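Local coordinates for uncharacterized SnoaL-like protein (Burkholderia thailandensis E264, PDB 3H3H), which is of unknown function but has the SnoaL-like fold of the NTF2 clan, whose cone-shaped pocket probably binds a small molecule, at residues F9-S14 with F77-T82; N22-D27 with P73-E78; Y33-E38 with D110-K115; V89-R94 with E103-G108. All blocks are in the same frame, centred on the assembly; numbering follows the deposited sequence. Where two conformers were deposited one is given.

Contact 1: residues F9-S14 with F77-T82; sequences FAQQFS and FEWIAT. With MES (2-(N-morpholino)-ethanesulfonic acid), chain E.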
# COMPACT_ATOMS: atom_id res chain seq x y z
N PHE B 9 -6.10 -7.33 -14.32
CA PHE B 9 -6.85 -7.48 -13.12
C PHE B 9 -6.81 -6.20 -12.27
O PHE B 9 -7.84 -5.72 -11.79
CB PHE B 9 -6.35 -8.71 -12.35
CG PHE B 9 -7.15 -8.99 -11.15
CD1 PHE B 9 -8.35 -9.65 -11.25
CD2 PHE B 9 -6.75 -8.49 -9.93
CE1 PHE B 9 -9.11 -9.86 -10.14
CE2 PHE B 9 -7.51 -8.68 -8.83
CZ PHE B 9 -8.68 -9.37 -8.91
N ALA B 10 -5.65 -5.60 -12.11
CA ALA B 10 -5.53 -4.48 -11.19
C ALA B 10 -6.40 -3.29 -11.61
O ALA B 10 -7.05 -2.62 -10.82
CB ALA B 10 -4.05 -4.07 -11.09
N GLN B 11 -6.42 -3.05 -12.90
CA GLN B 11 -7.18 -1.95 -13.46
C GLN B 11 -8.66 -2.19 -13.41
O GLN B 11 -9.39 -1.27 -13.06
CB GLN B 11 -6.79 -1.72 -14.93
CG GLN B 11 -5.36 -1.27 -15.05
CD GLN B 11 -5.17 0.09 -14.50
OE1 GLN B 11 -5.91 1.03 -14.86
NE2 GLN B 11 -4.18 0.24 -13.62
N GLN B 12 -9.10 -3.39 -13.77
CA GLN B 12 -10.51 -3.70 -13.80
C GLN B 12 -11.05 -3.73 -12.35
O GLN B 12 -12.18 -3.30 -12.08
CB GLN B 12 -10.75 -5.03 -14.54
CG GLN B 12 -12.22 -5.39 -14.74
CD GLN B 12 -13.00 -4.32 -15.49
OE1 GLN B 12 -12.43 -3.55 -16.26
NE2 GLN B 12 -14.32 -4.31 -15.29
N PHE B 13 -10.26 -4.29 -11.44
CA PHE B 13 -10.62 -4.26 -10.05
C PHE B 13 -10.78 -2.80 -9.61
O PHE B 13 -11.72 -2.41 -8.91
CB PHE B 13 -9.58 -4.95 -9.16
CG PHE B 13 -9.80 -4.73 -7.69
CD1 PHE B 13 -10.77 -5.43 -7.02
CD2 PHE B 13 -9.04 -3.83 -6.99
CE1 PHE B 13 -11.03 -5.17 -5.68
CE2 PHE B 13 -9.28 -3.59 -5.61
CZ PHE B 13 -10.25 -4.24 -4.99
N SER B 14 -9.79 -1.98 -9.90
CA SER B 14 -9.84 -0.57 -9.49
C SER B 14 -11.08 0.16 -10.04
O SER B 14 -11.75 0.89 -9.34
CB SER B 14 -8.55 0.12 -9.93
OG SER B 14 -7.44 -0.49 -9.33
N PHE B 77 -15.20 9.09 -4.78
CA PHE B 77 -13.76 8.87 -4.80
C PHE B 77 -13.26 9.16 -6.20
O PHE B 77 -13.90 8.77 -7.15
CB PHE B 77 -13.45 7.42 -4.54
CG PHE B 77 -13.79 6.95 -3.15
CD1 PHE B 77 -14.04 7.84 -2.10
CD2 PHE B 77 -13.78 5.62 -2.88
CE1 PHE B 77 -14.30 7.34 -0.82
CE2 PHE B 77 -14.06 5.10 -1.61
CZ PHE B 77 -14.30 5.96 -0.59
N GLU B 78 -12.12 9.84 -6.32
CA GLU B 78 -11.49 10.04 -7.63
C GLU B 78 -10.30 9.13 -7.76
O GLU B 78 -9.32 9.30 -7.04
CB GLU B 78 -11.04 11.52 -7.87
CG GLU B 78 -10.25 11.70 -9.14
CD GLU B 78 -9.97 13.14 -9.48
OE1 GLU B 78 -10.38 14.03 -8.72
OE2 GLU B 78 -9.34 13.34 -10.52
N TRP B 79 -10.33 8.27 -8.76
CA TRP B 79 -9.22 7.35 -9.02
C TRP B 79 -8.03 8.03 -9.63
O TRP B 79 -8.14 8.64 -10.70
CB TRP B 79 -9.71 6.25 -9.91
CG TRP B 79 -8.75 5.18 -10.24
CD1 TRP B 79 -7.68 4.78 -9.53
CD2 TRP B 79 -8.81 4.32 -11.39
NE1 TRP B 79 -7.05 3.76 -10.15
CE2 TRP B 79 -7.72 3.45 -11.31
CE3 TRP B 79 -9.69 4.20 -12.47
CZ2 TRP B 79 -7.48 2.45 -12.25
CZ3 TRP B 79 -9.44 3.22 -13.45
CH2 TRP B 79 -8.34 2.37 -13.34
N ILE B 80 -6.90 7.98 -8.95
CA ILE B 80 -5.64 8.57 -9.43
C ILE B 80 -4.74 7.54 -10.08
O ILE B 80 -4.40 7.68 -11.26
CB ILE B 80 -4.88 9.31 -8.33
CG1 ILE B 80 -5.75 10.45 -7.77
CG2 ILE B 80 -3.54 9.82 -8.86
CD1 ILE B 80 -5.20 11.08 -6.48
N ALA B 81 -4.39 6.46 -9.38
CA ALA B 81 -3.52 5.47 -10.00
C ALA B 81 -3.71 4.12 -9.36
O ALA B 81 -4.14 4.04 -8.22
CB ALA B 81 -2.05 5.91 -9.81
N THR B 82 -3.33 3.07 -10.06
CA THR B 82 -3.33 1.75 -9.47
C THR B 82 -1.96 1.13 -9.70
O THR B 82 -1.42 1.23 -10.82
CB THR B 82 -4.38 0.85 -10.10
OG1 THR B 82 -5.65 1.22 -9.59
CG2 THR B 82 -4.15 -0.57 -9.66
O1 MES E . -8.79 6.32 -14.99
C2 MES E . -8.14 5.71 -16.14
C3 MES E . -6.68 5.32 -15.82
N4 MES E . -6.19 5.77 -14.50
C5 MES E . -6.67 6.92 -13.77
C6 MES E . -8.04 7.37 -14.35
C7 MES E . -5.13 5.03 -13.78
C8 MES E . -4.06 4.58 -14.72
S MES E . -2.88 3.79 -13.85
O1S MES E . -2.09 4.76 -13.06
O2S MES E . -3.44 2.82 -12.91
O3S MES E . -2.12 3.08 -14.90
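In the cone-like alpha+beta fold of the NTF2 clan, the long N-terminal helix lies across the concave face of the curved sheet, and here helix 7-22 meets strand 78-84, the outermost strand on its side of the sheet within the chain. The short segments run nearly antiparallel, at 156°, with their axes 9.1 Å apart at closest approach. A relay of hydroxyls ties them together. Trp-79 NE1 donates to Thr-82 OG1 along a bent path (133° at the hydrogen), Thr-82 OG1 donates to Ser-14 OG in a very short bond of 2.5 Å, and Ser-14 OG donates to the carbonyl of Ala-10 one turn back. That carbonyl also takes the helical N-H of Ser-14, so two donors from one residue share Ala-10 O. C7 of a MES molecule, probably from the crystallisation liquor, lies over one face of the Trp-79 indole, whose CG is anti to the backbone N, and Ser-14 CB comes in obliquely, 3.5 Å from Trp-79 CZ2. Strand 78-84 carries a classic beta bulge, Ile-80 and Ala-81 both facing His-92. The Gln-11 chain bends at chi2 (-68°), which brings its amide to the indole edge, OE1 being 3.2 Å from Trp-79 CH2. The sulfonate oxygen O2S of MES is gripped twice, by Thr-82 N and, at 2.8 Å, by Gln-11 NE2.

Contact 2: residues N22-D27 with P73-E78; sequences NAHDLD and PDLHFE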
# COMPACT_ATOMS: atom_id res chain seq x y z
N ASN B 22 -18.71 4.86 -5.73
CA ASN B 22 -19.33 6.06 -6.27
C ASN B 22 -20.82 5.90 -6.51
O ASN B 22 -21.60 6.89 -6.50
CB ASN B 22 -18.57 6.53 -7.52
CG ASN B 22 -17.24 7.16 -7.15
OD1 ASN B 22 -17.05 7.46 -5.98
ND2 ASN B 22 -16.33 7.37 -8.10
N ALA B 23 -21.21 4.65 -6.78
CA ALA B 23 -22.60 4.25 -6.94
C ALA B 23 -23.28 4.05 -5.59
O ALA B 23 -24.50 3.86 -5.53
CB ALA B 23 -22.68 3.00 -7.74
N HIS B 24 -22.49 4.12 -4.51
CA HIS B 24 -23.03 3.91 -3.15
C HIS B 24 -23.80 2.59 -3.02
O HIS B 24 -24.92 2.51 -2.43
CB HIS B 24 -23.91 5.08 -2.75
CG HIS B 24 -23.30 6.42 -2.97
ND1 HIS B 24 -24.03 7.47 -3.47
CD2 HIS B 24 -22.04 6.89 -2.79
CE1 HIS B 24 -23.24 8.53 -3.59
NE2 HIS B 24 -22.04 8.21 -3.15
N ASP B 25 -23.22 1.55 -3.64
CA ASP B 25 -23.84 0.27 -3.82
C ASP B 25 -23.03 -0.69 -2.96
O ASP B 25 -22.04 -1.25 -3.37
CB ASP B 25 -23.78 -0.14 -5.28
CG ASP B 25 -24.54 -1.40 -5.59
OD1 ASP B 25 -24.75 -2.22 -4.68
OD2 ASP B 25 -24.81 -1.59 -6.78
N LEU B 26 -23.47 -0.84 -1.73
CA LEU B 26 -22.74 -1.64 -0.79
C LEU B 26 -22.65 -3.11 -1.22
O LEU B 26 -21.65 -3.78 -1.02
CB LEU B 26 -23.24 -1.45 0.63
CG LEU B 26 -22.43 -2.16 1.70
CD1 LEU B 26 -20.93 -1.74 1.68
CD2 LEU B 26 -23.00 -1.83 3.07
N ASP B 27 -23.74 -3.66 -1.78
CA ASP B 27 -23.62 -5.02 -2.28
C ASP B 27 -22.50 -5.12 -3.32
O ASP B 27 -21.75 -6.07 -3.30
CB ASP B 27 -24.95 -5.46 -2.90
CG ASP B 27 -24.94 -6.88 -3.37
OD1 ASP B 27 -24.95 -7.75 -2.46
OD2 ASP B 27 -24.93 -7.11 -4.59
N PRO B 73 -23.86 11.10 1.86
CA PRO B 73 -24.73 10.60 0.79
C PRO B 73 -24.23 10.88 -0.61
O PRO B 73 -24.64 10.22 -1.58
CB PRO B 73 -26.07 11.31 1.07
CG PRO B 73 -25.74 12.45 1.85
CD PRO B 73 -24.58 12.08 2.69
N ASP B 74 -23.35 11.85 -0.72
CA ASP B 74 -22.74 12.17 -2.00
C ASP B 74 -21.25 11.86 -1.94
O ASP B 74 -20.42 12.58 -2.49
CB ASP B 74 -23.01 13.63 -2.35
CG ASP B 74 -24.47 13.99 -2.27
OD1 ASP B 74 -24.79 15.07 -1.74
OD2 ASP B 74 -25.31 13.18 -2.74
N LEU B 75 -20.91 10.77 -1.24
CA LEU B 75 -19.56 10.25 -1.19
C LEU B 75 -19.06 10.00 -2.61
O LEU B 75 -19.77 9.45 -3.44
CB LEU B 75 -19.51 8.92 -0.42
CG LEU B 75 -18.18 8.17 -0.37
CD1 LEU B 75 -17.93 7.28 0.89
CD2 LEU B 75 -18.01 7.25 -1.61
N HIS B 76 -17.81 10.38 -2.85
CA HIS B 76 -17.25 10.21 -4.19
C HIS B 76 -15.77 10.09 -4.09
O HIS B 76 -15.17 10.92 -3.44
CB HIS B 76 -17.60 11.44 -5.01
CG HIS B 76 -17.10 11.36 -6.41
ND1 HIS B 76 -17.74 10.59 -7.37
CD2 HIS B 76 -16.02 11.89 -7.01
CE1 HIS B 76 -17.06 10.66 -8.50
NE2 HIS B 76 -16.03 11.46 -8.32
N PHE B 77 -15.20 9.09 -4.78
CA PHE B 77 -13.76 8.87 -4.80
C PHE B 77 -13.26 9.16 -6.20
O PHE B 77 -13.90 8.77 -7.15
CB PHE B 77 -13.45 7.42 -4.54
CG PHE B 77 -13.79 6.95 -3.15
CD1 PHE B 77 -14.04 7.84 -2.10
CD2 PHE B 77 -13.78 5.62 -2.88
CE1 PHE B 77 -14.30 7.34 -0.82
CE2 PHE B 77 -14.06 5.10 -1.61
CZ PHE B 77 -14.30 5.96 -0.59
N GLU B 78 -12.12 9.84 -6.32
CA GLU B 78 -11.49 10.04 -7.63
C GLU B 78 -10.30 9.13 -7.76
O GLU B 78 -9.32 9.30 -7.04
CB GLU B 78 -11.04 11.52 -7.87
CG GLU B 78 -10.25 11.70 -9.14
CD GLU B 78 -9.97 13.14 -9.48
OE1 GLU B 78 -10.38 14.03 -8.72
OE2 GLU B 78 -9.34 13.34 -10.52
O HOH W 1 -20.30 9.45 -6.28
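Leu-75 O is the best-held polar atom, gripped by two donors: the ring N-H of His-24 and a bridging water. His-24 NE2 reaches it at 2.6 Å, close to the imidazole plane and on a lone pair of the carbonyl, which would fit a proton on NE2. The same water donates to Asn-22 O and also bonds His-76 ND1, so it ties the end of the helix to the loop at three points. Asn-22 O in turn lies 3.6 Å above the centre of the His-24 ring. Beside this, the Asn-22 amide reads the backbone of Phe-77 from both ends: Phe-77 N donates to Asn-22 OD1 at 2.7 Å, on a lone pair, while Asn-22 ND2 donates to Phe-77 O at 3.0 Å within the amide plane. Both bonds are nearly straight, at 169°, and together they fix the amide flip. The His-76 side chain crosses Asn-22 obliquely, its ring plane only 13° from that of the amide, with CE1 3.4 Å from Asn-22 ND2. Backbone and side chains thus join the C-terminal end of helix 7-22, closed at His-24 with positive phi in a Schellman motif, to the loop leading into strand 78-84.

Contact 3: residues Y33-E38 with D110-K115; sequences YADGFE and DRRVVK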
# COMPACT_ATOMS: atom_id res chain seq x y z
N TYR B 33 -14.96 -8.62 -1.91
CA TYR B 33 -14.25 -9.04 -0.69
C TYR B 33 -14.60 -10.47 -0.33
O TYR B 33 -15.72 -10.92 -0.52
CB TYR B 33 -14.62 -8.10 0.47
CG TYR B 33 -14.13 -6.67 0.31
CD1 TYR B 33 -14.80 -5.75 -0.51
CD2 TYR B 33 -12.96 -6.23 0.91
CE1 TYR B 33 -14.36 -4.50 -0.67
CE2 TYR B 33 -12.51 -4.97 0.77
CZ TYR B 33 -13.20 -4.07 -0.03
OH TYR B 33 -12.85 -2.75 -0.15
N ALA B 34 -13.60 -11.16 0.21
CA ALA B 34 -13.75 -12.49 0.73
C ALA B 34 -14.45 -12.49 2.10
O ALA B 34 -14.43 -11.49 2.81
CB ALA B 34 -12.37 -13.14 0.88
N ASP B 35 -15.13 -13.58 2.42
CA ASP B 35 -15.65 -13.73 3.76
C ASP B 35 -14.51 -13.58 4.76
O ASP B 35 -13.41 -14.10 4.56
CB ASP B 35 -16.32 -15.09 3.93
CG ASP B 35 -17.59 -15.24 3.09
OD1 ASP B 35 -18.28 -14.26 2.85
OD2 ASP B 35 -17.90 -16.38 2.71
N GLY B 36 -14.80 -12.88 5.85
CA GLY B 36 -13.85 -12.70 6.88
C GLY B 36 -12.67 -11.83 6.56
O GLY B 36 -11.67 -11.87 7.24
N PHE B 37 -12.80 -11.00 5.54
CA PHE B 37 -11.68 -10.11 5.21
C PHE B 37 -11.31 -9.17 6.34
O PHE B 37 -12.17 -8.72 7.14
CB PHE B 37 -11.97 -9.30 3.93
CG PHE B 37 -12.88 -8.14 4.12
CD1 PHE B 37 -14.27 -8.31 4.07
CD2 PHE B 37 -12.38 -6.86 4.21
CE1 PHE B 37 -15.10 -7.22 4.21
CE2 PHE B 37 -13.23 -5.79 4.37
CZ PHE B 37 -14.59 -5.97 4.34
N GLU B 38 -10.03 -8.85 6.39
CA GLU B 38 -9.50 -7.97 7.40
C GLU B 38 -9.42 -6.59 6.83
O GLU B 38 -8.92 -6.42 5.71
CB GLU B 38 -8.10 -8.40 7.80
CG GLU B 38 -8.01 -9.73 8.48
CD GLU B 38 -6.56 -10.06 8.78
OE1 GLU B 38 -6.01 -9.44 9.70
OE2 GLU B 38 -5.97 -10.90 8.06
N ASP B 110 -9.57 -17.03 -4.47
CA ASP B 110 -10.75 -16.79 -5.31
C ASP B 110 -10.74 -15.41 -6.00
O ASP B 110 -11.78 -14.96 -6.47
CB ASP B 110 -12.04 -16.95 -4.47
N ARG B 111 -9.59 -14.73 -6.02
CA ARG B 111 -9.50 -13.35 -6.56
C ARG B 111 -10.36 -12.28 -5.81
O ARG B 111 -10.79 -11.26 -6.38
CB ARG B 111 -9.90 -13.36 -8.03
N ARG B 112 -10.70 -12.52 -4.56
CA ARG B 112 -11.36 -11.53 -3.77
C ARG B 112 -10.42 -11.05 -2.68
O ARG B 112 -9.40 -11.68 -2.38
CB ARG B 112 -12.66 -12.06 -3.19
CG ARG B 112 -13.59 -12.48 -4.27
CD ARG B 112 -14.98 -12.34 -3.88
NE ARG B 112 -15.37 -13.25 -2.83
CZ ARG B 112 -16.61 -13.26 -2.33
NH1 ARG B 112 -16.90 -14.12 -1.38
NH2 ARG B 112 -17.54 -12.40 -2.77
N VAL B 113 -10.74 -9.89 -2.12
CA VAL B 113 -9.90 -9.21 -1.17
C VAL B 113 -10.01 -9.88 0.20
O VAL B 113 -11.12 -9.99 0.76
CB VAL B 113 -10.25 -7.75 -1.04
CG1 VAL B 113 -9.34 -7.06 0.06
CG2 VAL B 113 -10.09 -7.03 -2.35
N VAL B 114 -8.88 -10.35 0.70
CA VAL B 114 -8.84 -11.00 2.00
C VAL B 114 -8.34 -10.04 3.07
O VAL B 114 -8.55 -10.28 4.26
CB VAL B 114 -7.99 -12.27 1.96
CG1 VAL B 114 -8.64 -13.29 1.04
CG2 VAL B 114 -6.50 -12.02 1.61
N LYS B 115 -7.63 -8.98 2.65
CA LYS B 115 -7.06 -8.03 3.59
C LYS B 115 -6.92 -6.67 2.87
O LYS B 115 -6.38 -6.62 1.77
CB LYS B 115 -5.70 -8.46 4.12
CG LYS B 115 -5.14 -7.55 5.17
CD LYS B 115 -3.86 -8.16 5.77
CE LYS B 115 -3.33 -7.39 6.96
NZ LYS B 115 -2.64 -8.28 7.95
O HOH W 2 -19.08 -13.44 0.49
O HOH W 3 -15.18 -15.76 0.54
O HOH W 4 -6.81 -11.79 5.73
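This is a parallel strand pairing interrupted by a corner, where the first strands after the N-terminal helices join the start of strand 113-121. Tyr-33 pairs with Val-113 and Glu-38 with Lys-115; between them a type II turn from Ala-34 to Phe-37, with Gly-36 at positive phi, redirects segment 33-38. Ala-34 N donates to Val-113 O at 2.8 Å, and Glu-38 N donates to Val-114 O at 3.0 Å. Both N-H groups come from above the carbonyl plane. The Tyr-33 and Val-113 side chains lie side by side, pointing the same way, CD2 of the ring 3.7 Å from Val-113 CB. Tyr-33 CD2 also sits over one face of the Phe-37 ring, whose CG takes the crowded position between N and C (chi1 78°). Arg-112, bent at chi3, turns one face of its guanidinium to Tyr-33 O, which stands 3.1 Å above the centre of the group. The hydrogen bonds lie elsewhere: Arg-112 NH2 bonds Ser-31 O, and Lys-58 NZ bonds Tyr-33 O. Two waters link Arg-112 NH1 to Asp-35, one through OD1 and one through N. Glu-38 OE1 and Lys-115 NZ make a long salt bridge of 4.0 Å. Around the contact, Tyr-33 OH bonds Trp-17 of helix 7-22, Phe-37 leans on Val-61 of helix 58-71, and a classic bulge at Val-114 and Lys-115 faces His-106 of strand 100-107.

Contact 4: residues V89-R94 with E103-G108; sequences VAIHYR and EVFHFG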
# COMPACT_ATOMS: atom_id res chain seq x y z
N VAL B 89 -2.99 -5.12 -4.85
CA VAL B 89 -3.21 -3.97 -5.71
C VAL B 89 -3.27 -2.78 -4.78
O VAL B 89 -3.85 -2.86 -3.70
CB VAL B 89 -4.51 -4.12 -6.50
CG1 VAL B 89 -4.90 -2.87 -7.23
CG2 VAL B 89 -4.34 -5.27 -7.54
N ALA B 90 -2.70 -1.67 -5.19
CA ALA B 90 -2.78 -0.43 -4.41
C ALA B 90 -3.54 0.55 -5.23
O ALA B 90 -3.17 0.81 -6.38
CB ALA B 90 -1.38 0.15 -4.14
N ILE B 91 -4.63 1.06 -4.68
CA ILE B 91 -5.43 2.06 -5.35
C ILE B 91 -5.16 3.39 -4.67
O ILE B 91 -5.42 3.54 -3.50
CB ILE B 91 -6.94 1.76 -5.32
CG1 ILE B 91 -7.23 0.38 -5.96
CG2 ILE B 91 -7.75 2.89 -6.08
CD1 ILE B 91 -8.77 0.04 -6.01
N HIS B 92 -4.72 4.37 -5.46
CA HIS B 92 -4.44 5.71 -4.98
C HIS B 92 -5.60 6.52 -5.49
O HIS B 92 -5.92 6.52 -6.68
CB HIS B 92 -3.08 6.14 -5.53
CG HIS B 92 -2.66 7.51 -5.17
ND1 HIS B 92 -2.80 8.02 -3.89
CD2 HIS B 92 -2.09 8.48 -5.91
CE1 HIS B 92 -2.33 9.26 -3.88
NE2 HIS B 92 -1.86 9.56 -5.08
N TYR B 93 -6.24 7.23 -4.57
CA TYR B 93 -7.43 7.97 -4.93
C TYR B 93 -7.63 9.12 -4.00
O TYR B 93 -6.93 9.26 -2.99
CB TYR B 93 -8.64 7.04 -4.90
CG TYR B 93 -9.03 6.49 -3.54
CD1 TYR B 93 -8.47 5.35 -3.04
CD2 TYR B 93 -10.07 7.08 -2.79
CE1 TYR B 93 -8.89 4.84 -1.85
CE2 TYR B 93 -10.47 6.56 -1.61
CZ TYR B 93 -9.91 5.43 -1.13
OH TYR B 93 -10.34 4.90 0.08
N ARG B 94 -8.47 10.05 -4.43
CA ARG B 94 -8.88 11.14 -3.60
C ARG B 94 -10.21 10.84 -2.96
O ARG B 94 -11.18 10.55 -3.67
CB ARG B 94 -8.94 12.40 -4.45
CG ARG B 94 -9.32 13.63 -3.65
CD ARG B 94 -9.09 14.84 -4.56
NE ARG B 94 -9.34 16.10 -3.87
CZ ARG B 94 -10.51 16.70 -3.80
NH1 ARG B 94 -11.59 16.19 -4.38
NH2 ARG B 94 -10.60 17.85 -3.14
N GLU B 103 -5.05 2.74 -0.70
CA GLU B 103 -5.60 1.56 -0.12
C GLU B 103 -4.96 0.36 -0.77
O GLU B 103 -4.95 0.24 -1.99
CB GLU B 103 -7.14 1.58 -0.28
CG GLU B 103 -7.90 0.80 0.72
CD GLU B 103 -9.20 1.48 1.11
OE1 GLU B 103 -10.20 0.78 1.32
OE2 GLU B 103 -9.28 2.73 1.12
N VAL B 104 -4.46 -0.55 0.05
CA VAL B 104 -3.78 -1.73 -0.42
C VAL B 104 -4.73 -2.91 -0.21
O VAL B 104 -5.26 -3.10 0.92
CB VAL B 104 -2.51 -1.97 0.35
CG1 VAL B 104 -1.86 -3.24 -0.16
CG2 VAL B 104 -1.52 -0.76 0.16
N PHE B 105 -4.89 -3.70 -1.28
CA PHE B 105 -5.78 -4.83 -1.25
C PHE B 105 -5.04 -6.09 -1.55
O PHE B 105 -4.42 -6.24 -2.62
CB PHE B 105 -6.85 -4.68 -2.31
CG PHE B 105 -7.63 -3.38 -2.23
CD1 PHE B 105 -7.18 -2.22 -2.86
CD2 PHE B 105 -8.84 -3.32 -1.57
CE1 PHE B 105 -7.89 -1.06 -2.78
CE2 PHE B 105 -9.58 -2.13 -1.50
CZ PHE B 105 -9.11 -1.01 -2.10
N HIS B 106 -5.07 -7.03 -0.62
CA HIS B 106 -4.47 -8.32 -0.80
C HIS B 106 -5.53 -9.30 -1.20
O HIS B 106 -6.63 -9.32 -0.65
CB HIS B 106 -3.85 -8.81 0.46
CG HIS B 106 -2.69 -7.99 0.89
ND1 HIS B 106 -1.38 -8.30 0.55
CD2 HIS B 106 -2.65 -6.84 1.60
CE1 HIS B 106 -0.59 -7.37 1.05
NE2 HIS B 106 -1.32 -6.48 1.70
N PHE B 107 -5.20 -10.13 -2.19
CA PHE B 107 -6.19 -11.05 -2.75
C PHE B 107 -5.93 -12.48 -2.37
O PHE B 107 -4.78 -12.87 -2.20
CB PHE B 107 -6.23 -10.97 -4.26
CG PHE B 107 -6.76 -9.67 -4.74
CD1 PHE B 107 -5.93 -8.53 -4.78
CD2 PHE B 107 -8.11 -9.54 -5.00
CE1 PHE B 107 -6.48 -7.31 -5.15
CE2 PHE B 107 -8.64 -8.32 -5.36
CZ PHE B 107 -7.83 -7.23 -5.42
N GLY B 108 -7.00 -13.26 -2.33
CA GLY B 108 -6.94 -14.65 -1.96
C GLY B 108 -7.06 -15.51 -3.18
O GLY B 108 -7.03 -15.00 -4.29
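The Tyr-93 ring meets Glu-103 at its edge, OE2 lying near the ring plane, and the Phe-105 ring has Val-89 O at its own edge while the tip of Ile-91 comes in obliquely. Tyr-93 CG takes the crowded position between N and C (chi1 66°), and Tyr-93 OH donates to Glu-103 OE2 at 2.6 Å. The hydroxyl meets OE2 from above the carboxylate plane, which stands 51° from the ring. Because this carboxylate is buried, the bond probably helps to offset its charge. Ile-91 CD1 touches Phe-105 CE1 at 3.5 Å, and Val-89 CG2 meets Phe-107 CE1 at 3.8 Å, again obliquely. Beneath these side chains the backbones run antiparallel, at 157°. Val-89 with Phe-105 and Ile-91 with Glu-103 are hydrogen-bonded pairs, each closed by two N-H to O bonds; Phe-105 N comes nearly along the C=O axis of Val-89. Ala-90 and Val-104 form the non-hydrogen-bonded pair between them. Their side chains leave by the other face, where Val-104 packs on Val-104 of the second subunit. On the face of Val-89, Ile-91, Glu-103 and Phe-105, Phe-13 and Trp-17 of helix 7-22 pack edge-to-face on Phe-105. This is a beta hairpin in the curved sheet of the NTF2-like fold, lining with Glu-103 the pocket that holds an unidentified ligand about 3 Å from that side chain.

How the contacts relate
Contacts 1, 4 and 3 follow one another across a single mixed sheet. Strand 78-84 of contact 1 neighbours strand 88-94 of contact 4, whose partner strand 100-107 neighbours strand 113-121 of contact 3; centres lie about 8 Å apart for contacts 1 and 4 and about 12 Å for 4 and 3. Contact 2, its centre about 15 Å from that of contact 1, shares Phe-77 and Glu-78 with it, so the N-terminal half and C-terminal end of helix 7-22 are tied to one stretch of chain. Along the sequence contact 4 nests inside the loop closed by contact 3. Phe-77, Tyr-33 and Glu-103, from contacts 2, 3 and 4, approach the unidentified ligand, consistent with a shared pocket.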